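Local coordinates for tRNA (cytosine(38)-C(5))-methyltransferase (Schizosaccharomyces pombe, PDB 6FDF), which methylates carbon 5 of cytosine 38 in the anticodon loop of tRNA(Asp), using S-adenosyl-L-methionine as methyl donor, at residues N117-Y121 with L172-N176. Numbering follows the deposited sequence.
Sequences NLPEY and LARLN
The contact marks where the central sheet of the class I methyltransferase fold turns from parallel to antiparallel: loop residues 117-120 lead into strand 121-127, which runs against the last residues of strand 168-175. Tyr-121 faces Arg-174 as an antiparallel non-hydrogen-bonded pair, their CA atoms 4.8 Å apart. One step along, Leu-175 N gives a nearly straight hydrogen bond (172° at the hydrogen) to Glu-120 O, 2.9 Å away. Glu-120 O also accepts from a water 3.0 Å off, and that water donates in turn to Leu-175 O at 2.8 Å. Two CA-H...O contacts add to the pairing, Arg-174 CA to Glu-120 O at 3.5 Å and Tyr-121 CA to Ala-173 O at 3.4 Å. On one face of the sheet the side chains of Tyr-121 and Arg-174 meet: ring atoms CD2 and CE2 both lie 3.9 Å from Arg-174 CG, and ring and guanidinium planes stand 82° apart. The extended arginine carries its head onward to the carbonyls of Leu-327 and Leu-328 at the end of helix 318-328, with Phe-177 and Trp-181 as cation-pi partners. In Leu-175, CG is anti to the backbone N (chi1 -176°), which directs the methyls to Leu-118; the two leucines cross at about a right angle, CD1 to CD1 3.9 Å. Tyr-148 of strand 148-155 touches both leucines, and its OH bonds to Pro-119 O. One direct bond and one water thus join the segments, Lys-77 and Trp-79 also hold the strand start, and helix-end carbonyls and aromatic rings probably stabilise the buried arginine's charge.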
loop_
_atom_site.group_PDB
_atom_site.type_symbol
_atom_site.label_atom_id
_atom_site.label_comp_id
_atom_site.label_asym_id
_atom_site.label_seq_id
_atom_site.Cartn_x
_atom_site.Cartn_y
_atom_site.Cartn_z
ATOM N N ASN A 117 2.054 15.040 -23.925
ATOM C CA ASN A 117 3.277 15.239 -23.149
ATOM C C ASN A 117 3.449 14.053 -22.206
ATOM O O ASN A 117 2.778 13.979 -21.171
ATOM C CB ASN A 117 3.231 16.551 -22.375
ATOM C CG ASN A 117 3.038 17.748 -23.279
ATOM O OD1 ASN A 117 1.985 18.384 -23.270
ATOM N ND2 ASN A 117 4.053 18.057 -24.071
ATOM N N LEU A 118 4.312 13.121 -22.586
ATOM C CA LEU A 118 4.580 11.964 -21.744
ATOM C C LEU A 118 4.968 12.429 -20.341
ATOM O O LEU A 118 5.739 13.390 -20.201
ATOM C CB LEU A 118 5.707 11.118 -22.337
ATOM C CG LEU A 118 5.433 10.337 -23.617
ATOM C CD1 LEU A 118 6.742 9.803 -24.176
ATOM C CD2 LEU A 118 4.476 9.197 -23.318
ATOM N N PRO A 119 4.451 11.797 -19.288
ATOM C CA PRO A 119 4.898 12.164 -17.941
ATOM C C PRO A 119 6.384 11.882 -17.801
ATOM O O PRO A 119 6.904 10.899 -18.331
ATOM C CB PRO A 119 4.059 11.265 -17.024
ATOM C CG PRO A 119 3.641 10.115 -17.890
ATOM C CD PRO A 119 3.478 10.692 -19.272
ATOM N N GLU A 120 7.079 12.771 -17.101
ATOM C CA GLU A 120 8.510 12.585 -16.935
ATOM C C GLU A 120 8.834 11.542 -15.878
ATOM O O GLU A 120 9.950 11.013 -15.869
ATOM C CB GLU A 120 9.169 13.926 -16.612
ATOM C CG GLU A 120 9.130 14.886 -17.795
ATOM C CD GLU A 120 9.756 16.235 -17.500
ATOM O OE1 GLU A 120 10.205 16.456 -16.358
ATOM O OE2 GLU A 120 9.794 17.081 -18.419
ATOM N N TYR A 121 7.893 11.248 -14.980
ATOM C CA TYR A 121 8.123 10.289 -13.908
ATOM C C TYR A 121 6.885 9.429 -13.718
ATOM O O TYR A 121 5.761 9.934 -13.738
ATOM C CB TYR A 121 8.465 10.996 -12.588
ATOM C CG TYR A 121 9.647 11.928 -12.714
ATOM C CD1 TYR A 121 9.483 13.232 -13.169
ATOM C CD2 TYR A 121 10.928 11.492 -12.419
ATOM C CE1 TYR A 121 10.573 14.080 -13.306
ATOM C CE2 TYR A 121 12.015 12.329 -12.554
ATOM C CZ TYR A 121 11.831 13.619 -12.992
ATOM O OH TYR A 121 12.917 14.451 -13.128
ATOM N N LEU A 172 10.023 2.228 -10.858
ATOM C CA LEU A 172 10.304 3.659 -10.928
ATOM C C LEU A 172 10.820 3.957 -12.324
ATOM O O LEU A 172 11.804 3.349 -12.760
ATOM C CB LEU A 172 11.342 4.074 -9.878
ATOM C CG LEU A 172 10.891 4.302 -8.431
ATOM C CD1 LEU A 172 10.308 3.042 -7.812
ATOM C CD2 LEU A 172 12.061 4.805 -7.598
ATOM N N ALA A 173 10.173 4.893 -13.023
ATOM C CA ALA A 173 10.511 5.187 -14.412
ATOM C C ALA A 173 10.770 6.676 -14.583
ATOM O O ALA A 173 9.967 7.498 -14.134
ATOM C CB ALA A 173 9.390 4.739 -15.367
ATOM N N ARG A 174 11.891 7.015 -15.221
ATOM C CA ARG A 174 12.210 8.385 -15.610
ATOM C C ARG A 174 12.287 8.470 -17.127
ATOM O O ARG A 174 13.016 7.694 -17.755
ATOM C CB ARG A 174 13.546 8.853 -15.023
ATOM C CG ARG A 174 13.624 8.901 -13.511
ATOM C CD ARG A 174 15.050 9.182 -13.102
ATOM N NE ARG A 174 15.196 9.414 -11.668
ATOM C CZ ARG A 174 16.369 9.429 -11.037
ATOM N NH1 ARG A 174 16.423 9.630 -9.723
ATOM N NH2 ARG A 174 17.494 9.227 -11.719
ATOM N N LEU A 175 11.558 9.423 -17.705
ATOM C CA LEU A 175 11.620 9.657 -19.144
ATOM C C LEU A 175 12.987 10.202 -19.553
ATOM O O LEU A 175 13.516 11.121 -18.917
ATOM C CB LEU A 175 10.517 10.632 -19.551
ATOM C CG LEU A 175 10.369 10.934 -21.042
ATOM C CD1 LEU A 175 9.873 9.714 -21.805
ATOM C CD2 LEU A 175 9.413 12.097 -21.221
ATOM N N ASN A 176 13.549 9.635 -20.625
ATOM C CA ASN A 176 14.784 10.122 -21.254
ATOM C C ASN A 176 15.902 10.383 -20.239
ATOM O O ASN A 176 16.537 11.440 -20.233
ATOM C CB ASN A 176 14.510 11.379 -22.087
ATOM C CG ASN A 176 13.511 11.137 -23.211
ATOM O OD1 ASN A 176 12.656 11.980 -23.493
ATOM N ND2 ASN A 176 13.628 9.990 -23.870
HETATM O O HOH W 1 12.562 12.217 -16.567
#